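Local coordinates for protein Rho guanine nucleotide exchange factor 12 (Homo sapiens, PDB 1TXD) that acts as a guanine nucleotide exchange factor for the GTPase RhoA, and is seen here as its paired DH and PH domains, at residues Gln222-Tyr227 against Arg255-Glu260; Leu263-Asn268 against Gln345-Val350; Lys271-Tyr276 against Leu286-Asp291; Asp282-Leu287 against Pro315-Ser320. The protein carries 1 engineered substitution. All coordinates share one frame; numbering follows the deposited sequence.

Contact 1: residues Gln222-Tyr227 against Arg255-Glu260; sequences QRLEDY and RKMIHE
The ring of Tyr-227 meets Met-257 at its edge, with the methyl CE near the ring plane 3.7 Å from CD2, while one face carries the carbonyl O of Arg-223, a turn earlier in its own helix. With SD 5.2 Å from the ring centroid, also at the edge, this is a Met-aromatic contact, and it lies where the long helix 191-230, running out of the DH bundle, touches the first strand of the PH domain. Leu-224 completes the apolar patch. Its CD2 presses on Met-257 CE at 3.4 Å, tighter than usual for two carbons, and its CD1 comes within 3.3 Å of the carbonyl O of Arg-255. Met-257 brings its methyl there by turning CG anti to the backbone N (chi1 167°) and bending at the last torsion. An alanine in place of Leu-224 would probably leave a gap beside Met-257 and let its methyl swing away from the tyrosine. A classic beta bulge, in which Ile-258 and His-259 both face Leu-279, puts Glu-260 on the same side of the strand as Met-257. The Glu-260 carboxylate stands almost at right angles to the Tyr-227 ring; the modelled gap between the two is too short to trust, and OE1 is hydrogen-bonded to Tyr-276 OH. OE2 faces the guanidinium of Arg-223 in a long salt bridge. That oxygen sits 3.6 Å from Arg-223 NE but well out of the guanidinium plane, so the attraction is one of charge, without a directed hydrogen bond.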
# COMPACT_ATOMS: atom_id res chain seq x y z
N GLN A 222 4.50 -4.35 -7.15
CA GLN A 222 5.55 -5.05 -6.42
C GLN A 222 5.36 -6.58 -6.59
O GLN A 222 6.32 -7.37 -6.64
CB GLN A 222 5.58 -4.59 -4.96
CG GLN A 222 6.82 -5.04 -4.15
CD GLN A 222 6.71 -6.51 -3.74
OE1 GLN A 222 5.64 -6.95 -3.28
NE2 GLN A 222 7.75 -7.29 -4.00
N ARG A 223 4.10 -7.00 -6.75
CA ARG A 223 3.84 -8.40 -7.04
C ARG A 223 4.47 -8.79 -8.37
O ARG A 223 5.18 -9.78 -8.48
CB ARG A 223 2.36 -8.66 -7.10
CG ARG A 223 1.77 -9.05 -5.78
CD ARG A 223 0.38 -9.69 -5.96
NE ARG A 223 -0.53 -8.77 -6.64
CZ ARG A 223 -1.38 -7.89 -6.06
NH1 ARG A 223 -1.47 -7.75 -4.74
NH2 ARG A 223 -2.17 -7.13 -6.83
N LEU A 224 4.20 -7.97 -9.38
CA LEU A 224 4.83 -8.12 -10.68
C LEU A 224 6.31 -8.11 -10.63
O LEU A 224 6.96 -8.94 -11.26
CB LEU A 224 4.37 -7.01 -11.62
CG LEU A 224 3.12 -7.33 -12.43
CD1 LEU A 224 2.85 -6.18 -13.38
CD2 LEU A 224 3.31 -8.63 -13.19
N GLU A 225 6.88 -7.17 -9.86
CA GLU A 225 8.34 -7.02 -9.82
C GLU A 225 8.98 -8.31 -9.28
O GLU A 225 10.10 -8.71 -9.65
CB GLU A 225 8.66 -5.84 -8.89
CG GLU A 225 10.08 -5.40 -8.91
CD GLU A 225 10.25 -4.09 -8.14
OE1 GLU A 225 9.78 -3.05 -8.64
OE2 GLU A 225 10.84 -4.11 -7.04
N ASP A 226 8.25 -8.92 -8.36
CA ASP A 226 8.56 -10.23 -7.80
C ASP A 226 8.41 -11.31 -8.86
O ASP A 226 9.28 -12.16 -9.01
CB ASP A 226 7.58 -10.56 -6.64
CG ASP A 226 8.03 -11.77 -5.83
OD1 ASP A 226 9.15 -11.72 -5.24
OD2 ASP A 226 7.33 -12.81 -5.75
N TYR A 227 7.30 -11.29 -9.60
CA TYR A 227 7.12 -12.27 -10.66
C TYR A 227 8.23 -12.07 -11.69
O TYR A 227 8.88 -13.03 -12.08
CB TYR A 227 5.74 -12.12 -11.28
CG TYR A 227 4.60 -12.46 -10.35
CD1 TYR A 227 4.79 -13.17 -9.16
CD2 TYR A 227 3.33 -12.11 -10.69
CE1 TYR A 227 3.71 -13.47 -8.31
CE2 TYR A 227 2.26 -12.42 -9.88
CZ TYR A 227 2.44 -13.10 -8.70
OH TYR A 227 1.31 -13.38 -7.93
N ARG A 255 4.12 -3.24 -18.12
CA ARG A 255 2.67 -3.15 -18.23
C ARG A 255 2.03 -3.54 -16.90
O ARG A 255 2.61 -4.29 -16.12
CB ARG A 255 2.16 -4.07 -19.35
CG ARG A 255 2.38 -5.58 -19.12
CD ARG A 255 3.66 -6.13 -19.74
NE ARG A 255 3.52 -6.29 -21.19
CZ ARG A 255 4.49 -6.68 -22.01
NH1 ARG A 255 5.72 -6.92 -21.55
NH2 ARG A 255 4.24 -6.79 -23.30
N LYS A 256 0.82 -3.06 -16.65
CA LYS A 256 0.14 -3.36 -15.40
C LYS A 256 -0.57 -4.71 -15.48
O LYS A 256 -1.05 -5.09 -16.55
CB LYS A 256 -0.84 -2.24 -15.02
CG LYS A 256 -0.13 -0.99 -14.47
CD LYS A 256 -1.10 0.01 -13.84
CE LYS A 256 -0.49 0.68 -12.62
NZ LYS A 256 -1.30 1.84 -12.14
N MET A 257 -0.59 -5.44 -14.36
CA MET A 257 -1.30 -6.72 -14.23
C MET A 257 -2.75 -6.47 -13.85
O MET A 257 -3.04 -5.65 -12.98
CB MET A 257 -0.63 -7.61 -13.17
CG MET A 257 -1.42 -8.86 -12.68
SD MET A 257 -0.36 -9.90 -11.56
CE MET A 257 0.62 -10.65 -12.70
N ILE A 258 -3.65 -7.20 -14.51
CA ILE A 258 -5.09 -7.08 -14.31
C ILE A 258 -5.67 -8.29 -13.58
O ILE A 258 -6.58 -8.14 -12.76
CB ILE A 258 -5.77 -6.87 -15.68
CG1 ILE A 258 -5.60 -5.41 -16.10
CG2 ILE A 258 -7.27 -7.27 -15.65
CD1 ILE A 258 -4.28 -5.10 -16.77
N HIS A 259 -5.13 -9.47 -13.85
CA HIS A 259 -5.61 -10.69 -13.22
C HIS A 259 -4.51 -11.75 -13.12
O HIS A 259 -3.51 -11.70 -13.83
CB HIS A 259 -6.82 -11.24 -14.00
CG HIS A 259 -7.69 -12.15 -13.19
ND1 HIS A 259 -7.45 -13.50 -13.08
CD2 HIS A 259 -8.77 -11.90 -12.42
CE1 HIS A 259 -8.35 -14.05 -12.29
NE2 HIS A 259 -9.17 -13.09 -11.87
N GLU A 260 -4.70 -12.71 -12.22
CA GLU A 260 -3.82 -13.86 -12.11
C GLU A 260 -4.52 -15.05 -11.43
O GLU A 260 -5.43 -14.87 -10.62
CB GLU A 260 -2.57 -13.50 -11.31
CG GLU A 260 -2.84 -13.27 -9.83
CD GLU A 260 -1.67 -12.68 -9.09
OE1 GLU A 260 -0.60 -13.31 -9.08
OE2 GLU A 260 -1.82 -11.59 -8.53

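Contact 2: residues Leu263-Asn268 against Gln345-Val350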
# COMPACT_ATOMS: atom_id res chain seq x y z
N LEU A 263 -4.46 -21.76 -13.82
CA LEU A 263 -5.12 -22.46 -14.92
C LEU A 263 -4.43 -23.79 -15.19
O LEU A 263 -3.32 -24.03 -14.72
CB LEU A 263 -5.12 -21.62 -16.21
CG LEU A 263 -5.72 -20.22 -16.16
CD1 LEU A 263 -5.58 -19.52 -17.50
CD2 LEU A 263 -7.18 -20.25 -15.73
N VAL A 264 -5.10 -24.66 -15.94
CA VAL A 264 -4.53 -25.91 -16.44
C VAL A 264 -4.35 -25.72 -17.96
O VAL A 264 -4.93 -24.79 -18.53
CB VAL A 264 -5.46 -27.10 -16.08
CG1 VAL A 264 -5.16 -28.36 -16.89
CG2 VAL A 264 -5.37 -27.39 -14.58
N TRP A 265 -3.53 -26.54 -18.60
CA TRP A 265 -3.35 -26.45 -20.06
C TRP A 265 -3.41 -27.82 -20.72
O TRP A 265 -2.41 -28.55 -20.74
CB TRP A 265 -2.04 -25.75 -20.43
CG TRP A 265 -1.85 -25.58 -21.93
CD1 TRP A 265 -2.78 -25.77 -22.91
CD2 TRP A 265 -0.64 -25.17 -22.60
NE1 TRP A 265 -2.23 -25.52 -24.15
CE2 TRP A 265 -0.92 -25.15 -23.98
CE3 TRP A 265 0.65 -24.83 -22.16
CZ2 TRP A 265 0.04 -24.79 -24.94
CZ3 TRP A 265 1.61 -24.47 -23.12
CH2 TRP A 265 1.29 -24.46 -24.48
N LYS A 266 -4.59 -28.17 -21.24
CA LYS A 266 -4.78 -29.39 -22.03
C LYS A 266 -4.05 -29.22 -23.38
O LYS A 266 -4.54 -28.53 -24.28
CB LYS A 266 -6.28 -29.66 -22.24
CG LYS A 266 -6.63 -31.05 -22.76
CD LYS A 266 -8.11 -31.14 -23.12
CE LYS A 266 -8.51 -32.54 -23.58
NZ LYS A 266 -8.37 -32.72 -25.06
N VAL A 267 -2.86 -29.81 -23.47
CA VAL A 267 -2.08 -29.79 -24.71
C VAL A 267 -2.58 -30.93 -25.62
O VAL A 267 -2.82 -30.72 -26.81
CB VAL A 267 -0.53 -29.84 -24.43
CG1 VAL A 267 -0.05 -31.20 -23.88
CG2 VAL A 267 0.26 -29.47 -25.69
N ASN A 268 -2.72 -32.12 -25.03
CA ASN A 268 -3.44 -33.25 -25.64
C ASN A 268 -4.45 -33.79 -24.63
O ASN A 268 -4.58 -33.28 -23.52
CB ASN A 268 -2.49 -34.39 -26.02
CG ASN A 268 -1.22 -33.92 -26.72
OD1 ASN A 268 -1.22 -32.93 -27.45
ND2 ASN A 268 -0.13 -34.65 -26.51
N GLN A 345 -3.80 -20.72 -33.60
CA GLN A 345 -3.41 -21.71 -32.61
C GLN A 345 -4.50 -21.67 -31.55
O GLN A 345 -5.17 -20.64 -31.39
CB GLN A 345 -2.03 -21.36 -32.01
CG GLN A 345 -0.98 -20.96 -33.06
CD GLN A 345 0.45 -21.17 -32.59
OE1 GLN A 345 0.81 -20.77 -31.48
NE2 GLN A 345 1.28 -21.78 -33.44
N ILE A 346 -4.73 -22.78 -30.87
CA ILE A 346 -5.76 -22.85 -29.84
C ILE A 346 -5.16 -23.35 -28.54
O ILE A 346 -4.49 -24.39 -28.50
CB ILE A 346 -6.95 -23.77 -30.28
CG1 ILE A 346 -7.72 -23.14 -31.44
CG2 ILE A 346 -7.91 -24.04 -29.11
CD1 ILE A 346 -8.52 -24.12 -32.26
N TYR A 347 -5.39 -22.59 -27.48
CA TYR A 347 -5.02 -23.00 -26.14
C TYR A 347 -6.32 -23.34 -25.45
O TYR A 347 -7.21 -22.50 -25.37
CB TYR A 347 -4.31 -21.86 -25.39
CG TYR A 347 -3.09 -21.29 -26.09
CD1 TYR A 347 -1.80 -21.66 -25.70
CD2 TYR A 347 -3.23 -20.38 -27.13
CE1 TYR A 347 -0.68 -21.14 -26.33
CE2 TYR A 347 -2.12 -19.85 -27.78
CZ TYR A 347 -0.85 -20.23 -27.37
OH TYR A 347 0.25 -19.71 -28.00
N GLU A 348 -6.43 -24.58 -24.97
CA GLU A 348 -7.51 -24.97 -24.08
C GLU A 348 -7.01 -24.83 -22.64
O GLU A 348 -6.11 -25.56 -22.22
CB GLU A 348 -7.94 -26.42 -24.37
CG GLU A 348 -9.36 -26.76 -23.94
CD GLU A 348 -9.79 -28.17 -24.37
OE1 GLU A 348 -9.32 -28.64 -25.42
OE2 GLU A 348 -10.59 -28.80 -23.64
N LEU A 349 -7.57 -23.86 -21.91
CA LEU A 349 -7.17 -23.57 -20.53
C LEU A 349 -8.34 -23.77 -19.57
O LEU A 349 -9.39 -23.16 -19.73
CB LEU A 349 -6.66 -22.13 -20.42
CG LEU A 349 -5.63 -21.74 -21.48
CD1 LEU A 349 -5.41 -20.24 -21.50
CD2 LEU A 349 -4.33 -22.49 -21.24
N VAL A 350 -8.14 -24.61 -18.56
CA VAL A 350 -9.20 -25.04 -17.65
C VAL A 350 -9.01 -24.48 -16.25
O VAL A 350 -8.02 -24.80 -15.59
CB VAL A 350 -9.21 -26.58 -17.52
CG1 VAL A 350 -10.51 -27.06 -16.87
CG2 VAL A 350 -8.97 -27.24 -18.87
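Trp-265 lays the six-membered part of its indole beside the ring of Tyr-347, CZ2 to CD1 3.7 Å, with the planes inclined at 40° and so neither stacked nor edge-to-face. The indole swings there because CG stands anti to the backbone N (chi1 -178°), and on the same side of the strand its CD1 also touches Leu-349 CD2 at 4.0 Å. Leu-263 adds CD1 against Leu-349 CB. Over on the other face, Lys-266 and Glu-348 run side by side and point the same way: the methylene CD of the lysine rests 3.4 Å from OE2, whereas NZ stays 4.2 Å from OE1, too far for a salt bridge, though the opposite charges probably attract. Val-264 and Val-350 meet CB to CB on that face too.

Behind the side chains, the antiparallel backbones are joined loosely. Val-264 N gives a hydrogen bond to Val-350 O at 2.9 Å and Val-264 O accepts a longer one from Val-350 N, both donors well above the carbonyl planes; the bond from Lys-266 N to Glu-348 O is weak. Farther out, Tyr-347 OH meets the carbonyl of Ser-314 in a hydrogen bond that would hold the far end of that ring.

The pairing ties the first PH strand, 257-266, to 344-350, the strand before the helix 354-374. Each has a second neighbour, 275-280 for the former and 333-339 for the latter, so this seam joins the two halves of the PH beta sandwich.

Contact 3: residues Lys271-Tyr276 against Leu286-Asp291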
# COMPACT_ATOMS: atom_id res chain seq x y z
N LYS A 271 -1.94 -35.45 -22.06
CA LYS A 271 -1.05 -34.59 -21.26
C LYS A 271 -1.72 -33.31 -20.73
O LYS A 271 -2.69 -32.82 -21.31
CB LYS A 271 0.20 -34.23 -22.08
CG LYS A 271 1.18 -35.39 -22.26
CD LYS A 271 1.66 -35.57 -23.71
CE LYS A 271 1.41 -36.98 -24.23
NZ LYS A 271 1.48 -37.09 -25.72
N THR A 272 -1.18 -32.79 -19.63
CA THR A 272 -1.69 -31.58 -18.97
C THR A 272 -0.56 -30.83 -18.27
O THR A 272 0.15 -31.41 -17.45
CB THR A 272 -2.76 -31.93 -17.91
OG1 THR A 272 -2.26 -32.93 -17.02
CG2 THR A 272 -4.00 -32.58 -18.55
N ILE A 273 -0.39 -29.54 -18.59
CA ILE A 273 0.60 -28.69 -17.92
C ILE A 273 -0.09 -27.75 -16.92
O ILE A 273 -0.77 -26.81 -17.32
CB ILE A 273 1.44 -27.88 -18.95
CG1 ILE A 273 1.98 -28.80 -20.05
CG2 ILE A 273 2.60 -27.17 -18.24
CD1 ILE A 273 3.09 -28.18 -20.91
N ASP A 274 0.12 -28.01 -15.63
CA ASP A 274 -0.41 -27.15 -14.57
C ASP A 274 0.27 -25.78 -14.66
O ASP A 274 1.49 -25.68 -14.58
CB ASP A 274 -0.16 -27.75 -13.18
CG ASP A 274 -0.69 -29.16 -13.05
OD1 ASP A 274 -1.84 -29.41 -13.47
OD2 ASP A 274 -0.03 -30.08 -12.54
N LEU A 275 -0.53 -24.73 -14.84
CA LEU A 275 -0.01 -23.37 -15.00
C LEU A 275 -0.40 -22.46 -13.85
O LEU A 275 -1.34 -22.73 -13.10
CB LEU A 275 -0.56 -22.72 -16.28
CG LEU A 275 -0.23 -23.22 -17.69
CD1 LEU A 275 -1.04 -22.42 -18.70
CD2 LEU A 275 1.25 -23.11 -18.01
N TYR A 276 0.39 -21.40 -13.74
CA TYR A 276 -0.03 -20.15 -13.13
C TYR A 276 0.06 -19.10 -14.23
O TYR A 276 1.09 -18.97 -14.90
CB TYR A 276 0.89 -19.77 -11.96
CG TYR A 276 0.32 -18.68 -11.08
CD1 TYR A 276 -0.49 -19.01 -9.99
CD2 TYR A 276 0.56 -17.33 -11.35
CE1 TYR A 276 -1.03 -18.02 -9.19
CE2 TYR A 276 0.03 -16.33 -10.55
CZ TYR A 276 -0.77 -16.69 -9.47
OH TYR A 276 -1.30 -15.71 -8.67
N LEU A 286 1.76 -17.35 -19.90
CA LEU A 286 1.58 -18.70 -19.43
C LEU A 286 2.88 -19.13 -18.77
O LEU A 286 3.93 -19.16 -19.41
CB LEU A 286 1.20 -19.61 -20.59
CG LEU A 286 -0.04 -19.17 -21.38
CD1 LEU A 286 -0.33 -20.13 -22.53
CD2 LEU A 286 -1.27 -19.06 -20.49
N LEU A 287 2.81 -19.44 -17.47
CA LEU A 287 3.98 -19.79 -16.67
C LEU A 287 3.76 -21.09 -15.92
O LEU A 287 2.61 -21.52 -15.74
CB LEU A 287 4.29 -18.66 -15.68
CG LEU A 287 4.41 -17.24 -16.24
CD1 LEU A 287 4.29 -16.22 -15.12
CD2 LEU A 287 5.72 -17.05 -16.98
N GLN A 288 4.85 -21.72 -15.48
CA GLN A 288 4.82 -23.00 -14.76
C GLN A 288 5.51 -22.90 -13.39
O GLN A 288 6.67 -22.49 -13.31
CB GLN A 288 5.52 -24.09 -15.59
CG GLN A 288 4.62 -25.25 -16.04
CD GLN A 288 5.41 -26.46 -16.54
OE1 GLN A 288 6.24 -26.34 -17.44
NE2 GLN A 288 5.14 -27.63 -15.97
N LYS A 289 4.79 -23.29 -12.33
CA LYS A 289 5.34 -23.24 -10.95
C LYS A 289 6.30 -24.41 -10.68
O LYS A 289 5.88 -25.48 -10.23
CB LYS A 289 4.20 -23.25 -9.90
CG LYS A 289 3.72 -21.85 -9.47
CD LYS A 289 2.72 -21.89 -8.29
CE LYS A 289 2.23 -20.48 -7.94
NZ LYS A 289 2.18 -20.19 -6.48
N GLN A 290 7.59 -24.18 -10.93
CA GLN A 290 8.63 -25.19 -10.69
C GLN A 290 9.54 -24.77 -9.54
O GLN A 290 10.54 -24.07 -9.74
CB GLN A 290 9.47 -25.39 -11.96
CG GLN A 290 8.75 -26.20 -13.06
CD GLN A 290 9.37 -27.57 -13.31
OE1 GLN A 290 10.01 -28.15 -12.43
NE2 GLN A 290 9.17 -28.09 -14.51
N ASP A 291 9.19 -25.21 -8.33
CA ASP A 291 9.82 -24.73 -7.09
C ASP A 291 9.67 -23.20 -7.00
O ASP A 291 8.54 -22.69 -7.02
CB ASP A 291 11.28 -25.19 -6.96
CG ASP A 291 11.42 -26.69 -6.76
OD1 ASP A 291 10.51 -27.33 -6.19
OD2 ASP A 291 12.44 -27.32 -7.12
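Leu-286 sets its CD2 against CD1 of Leu-275, 3.8 Å apart, an apolar touch between side chains that cross obliquely. Next comes Leu-287, whose backbone forms an antiparallel hydrogen-bonded pair with Tyr-276: its O accepts from Tyr-276 N at 3.0 Å, and its N gives to Tyr-276 O at 3.1 Å. The same carbonyl O is packed by Leu-275 as well, with CD2 at 3.1 Å and the CA-H making a further contact, so one oxygen takes a backbone N-H and also lies against the leucine's carbons. An alanine in place of Leu-275 would probably strip the Leu-287 carbonyl of much of this apolar cover and leave the Leu-286 CD2 methyl with a gap beside it. The side chain of Gln-288, extended beyond CG, crosses Ile-273 at about a right angle; the methyl CG2 of Ile-273 meets the amide at CD and NE2, both 3.4 Å away. CG of Gln-288 also nears the Asp-274 carbonyl O. Lys-289 follows with methylenes stretched toward the Tyr-276 ring until CE lies 3.7 Å from CD1, coming in obliquely. The hydroxyl of that tyrosine is hydrogen-bonded to Glu-260 OE1, on the strand before.

Tyr-276 with Leu-287 is the bridge formed between these segments, and residues 273-276 and 286-289 run about 90° apart end to end. This is the splaying open end of an antiparallel beta hairpin, strands 275-280 and 283-290, within the beta sandwich of the PH fold.

Contact 4: residues Asp282-Leu287 against Pro315-Ser320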
# COMPACT_ATOMS: atom_id res chain seq x y z
N ASP A 282 -1.81 -6.13 -22.08
CA ASP A 282 -1.74 -6.39 -23.52
C ASP A 282 -1.34 -7.81 -23.89
O ASP A 282 -1.34 -8.15 -25.06
CB ASP A 282 -0.79 -5.38 -24.17
CG ASP A 282 0.68 -5.61 -23.81
OD1 ASP A 282 0.98 -6.34 -22.84
OD2 ASP A 282 1.61 -5.11 -24.46
N ILE A 283 -0.99 -8.63 -22.90
CA ILE A 283 -0.64 -10.03 -23.13
C ILE A 283 -1.18 -10.93 -22.03
O ILE A 283 -1.33 -10.52 -20.89
CB ILE A 283 0.90 -10.22 -23.24
CG1 ILE A 283 1.64 -9.64 -22.03
CG2 ILE A 283 1.42 -9.61 -24.54
CD1 ILE A 283 3.11 -10.03 -21.94
N LEU A 284 -1.49 -12.16 -22.40
CA LEU A 284 -1.71 -13.22 -21.45
C LEU A 284 -0.37 -13.94 -21.39
O LEU A 284 0.30 -14.08 -22.41
CB LEU A 284 -2.82 -14.14 -21.93
CG LEU A 284 -3.50 -15.04 -20.90
CD1 LEU A 284 -4.50 -14.27 -20.09
CD2 LEU A 284 -4.19 -16.21 -21.62
N VAL A 285 0.03 -14.38 -20.20
CA VAL A 285 1.33 -14.99 -20.00
C VAL A 285 1.15 -16.32 -19.33
O VAL A 285 0.50 -16.43 -18.29
CB VAL A 285 2.28 -14.12 -19.14
CG1 VAL A 285 3.62 -14.82 -18.94
CG2 VAL A 285 2.49 -12.74 -19.77
N LEU A 286 1.76 -17.35 -19.90
CA LEU A 286 1.58 -18.70 -19.43
C LEU A 286 2.88 -19.13 -18.77
O LEU A 286 3.93 -19.16 -19.41
CB LEU A 286 1.20 -19.61 -20.59
CG LEU A 286 -0.04 -19.17 -21.38
CD1 LEU A 286 -0.33 -20.13 -22.53
CD2 LEU A 286 -1.27 -19.06 -20.49
N LEU A 287 2.81 -19.44 -17.47
CA LEU A 287 3.98 -19.79 -16.67
C LEU A 287 3.76 -21.09 -15.92
O LEU A 287 2.61 -21.52 -15.74
CB LEU A 287 4.29 -18.66 -15.68
CG LEU A 287 4.41 -17.24 -16.24
CD1 LEU A 287 4.29 -16.22 -15.12
CD2 LEU A 287 5.72 -17.05 -16.98
N PRO A 315 4.15 -19.22 -25.16
CA PRO A 315 3.56 -18.99 -23.83
C PRO A 315 3.10 -17.55 -23.62
O PRO A 315 2.42 -17.30 -22.65
CB PRO A 315 4.71 -19.32 -22.88
CG PRO A 315 5.93 -18.98 -23.65
CD PRO A 315 5.62 -19.25 -25.11
N VAL A 316 3.47 -16.64 -24.52
CA VAL A 316 2.95 -15.28 -24.54
C VAL A 316 1.96 -15.16 -25.69
O VAL A 316 2.34 -15.29 -26.86
CB VAL A 316 4.08 -14.23 -24.73
CG1 VAL A 316 3.57 -12.90 -25.34
CG2 VAL A 316 4.78 -13.98 -23.41
N ILE A 317 0.71 -14.87 -25.35
CA ILE A 317 -0.35 -14.66 -26.32
C ILE A 317 -0.72 -13.19 -26.41
O ILE A 317 -1.25 -12.62 -25.46
CB ILE A 317 -1.59 -15.49 -25.92
CG1 ILE A 317 -1.24 -16.97 -25.78
CG2 ILE A 317 -2.71 -15.28 -26.93
CD1 ILE A 317 -2.08 -17.70 -24.74
N LYS A 318 -0.46 -12.57 -27.55
CA LYS A 318 -0.81 -11.17 -27.75
C LYS A 318 -2.34 -11.00 -27.78
O LYS A 318 -3.02 -11.59 -28.61
CB LYS A 318 -0.19 -10.66 -29.05
CG LYS A 318 1.34 -10.76 -29.06
CD LYS A 318 1.98 -9.65 -29.89
CE LYS A 318 3.49 -9.57 -29.66
NZ LYS A 318 4.19 -8.92 -30.82
N LEU A 319 -2.87 -10.21 -26.85
CA LEU A 319 -4.32 -9.99 -26.73
C LEU A 319 -4.93 -9.29 -27.96
O LEU A 319 -6.14 -9.36 -28.17
CB LEU A 319 -4.64 -9.17 -25.47
CG LEU A 319 -4.35 -9.84 -24.12
CD1 LEU A 319 -4.49 -8.84 -22.98
CD2 LEU A 319 -5.26 -11.05 -23.90
N SER A 320 -4.09 -8.63 -28.75
CA SER A 320 -4.52 -7.95 -29.96
C SER A 320 -5.14 -8.89 -31.01
O SER A 320 -5.82 -8.45 -31.93
CB SER A 320 -3.33 -7.23 -30.59
OG SER A 320 -3.74 -6.39 -31.65
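Strands 283-287 and 316-318 run antiparallel, their short axes 4.8 Å apart at 165°. Leu-284 and Ile-317 are bonded to each other in both directions, Leu-284 N to Ile-317 O and Ile-317 N to Leu-284 O, each 3.1 Å and nearly straight. At one end Leu-286 N reaches Pro-315 O at 2.8 Å; the proline, lacking an N-H, cannot return a bond and instead sets its CB near the Leu-286 carbonyl. Beyond the other end Leu-319 N, where the chain turns into a 3-10 segment, gives its hydrogen to Asp-282 O.

Among the side chains, Ile-317 meets two leucines on one face. Its CD1 touches a methyl of each, 3.7 Å from Leu-286 CD1 and 4.1 Å from Leu-284 CD2, and the Leu-284 chain lies alongside it, pointing the same way. Leu-319 drapes its CD1 over the backbone, 3.4 Å from Asp-282 C. The reverse face carries Ile-283, whose CG2 meets Val-316 CG1 at 4.0 Å. Ile-283 keeps CG1 between the backbone N and the carbonyl carbon (chi1 54°), which turns CG2 anti to that carbon and over toward the valine. Charged ends form salt bridges beyond this pair, Asp-282 with Arg-255 and Lys-318 with Glu-246.

The face of Leu-284 and Ile-317 looks into the PH core. Helix 354-374 packs there, with Trp-360 and Ile-364 on Leu-284, and Tyr-347 from strand 344-350 touches both Ile-317 and Leu-286, while strand 275-280 flanks 283-290 along its other edge.

Overall arrangement
Along the chain, contact 1 closes first, joining helix 191-230 to the start of strand 257-266; contact 2 then uses the far end of that strand, about 22 Å away between centres. Contacts 3 and 4 fall in the loop that contact 2 spans and share Leu-286 and Leu-287 on strand 283-290. All four reach strands of one continuous curled sheet that makes up the PH beta sandwich. Contacts 2 and 3 lie about 11 Å apart, with probable backbone hydrogen bonds from Leu-263 to Leu-275 and from Trp-265 to Ile-273; Tyr-347 packs contact 2 against contact 4. Arg-255 with Asp-282 bridges contacts 1 and 4. Contact 1 thus joins the DH helix to the PH domain that holds contacts 2 to 4.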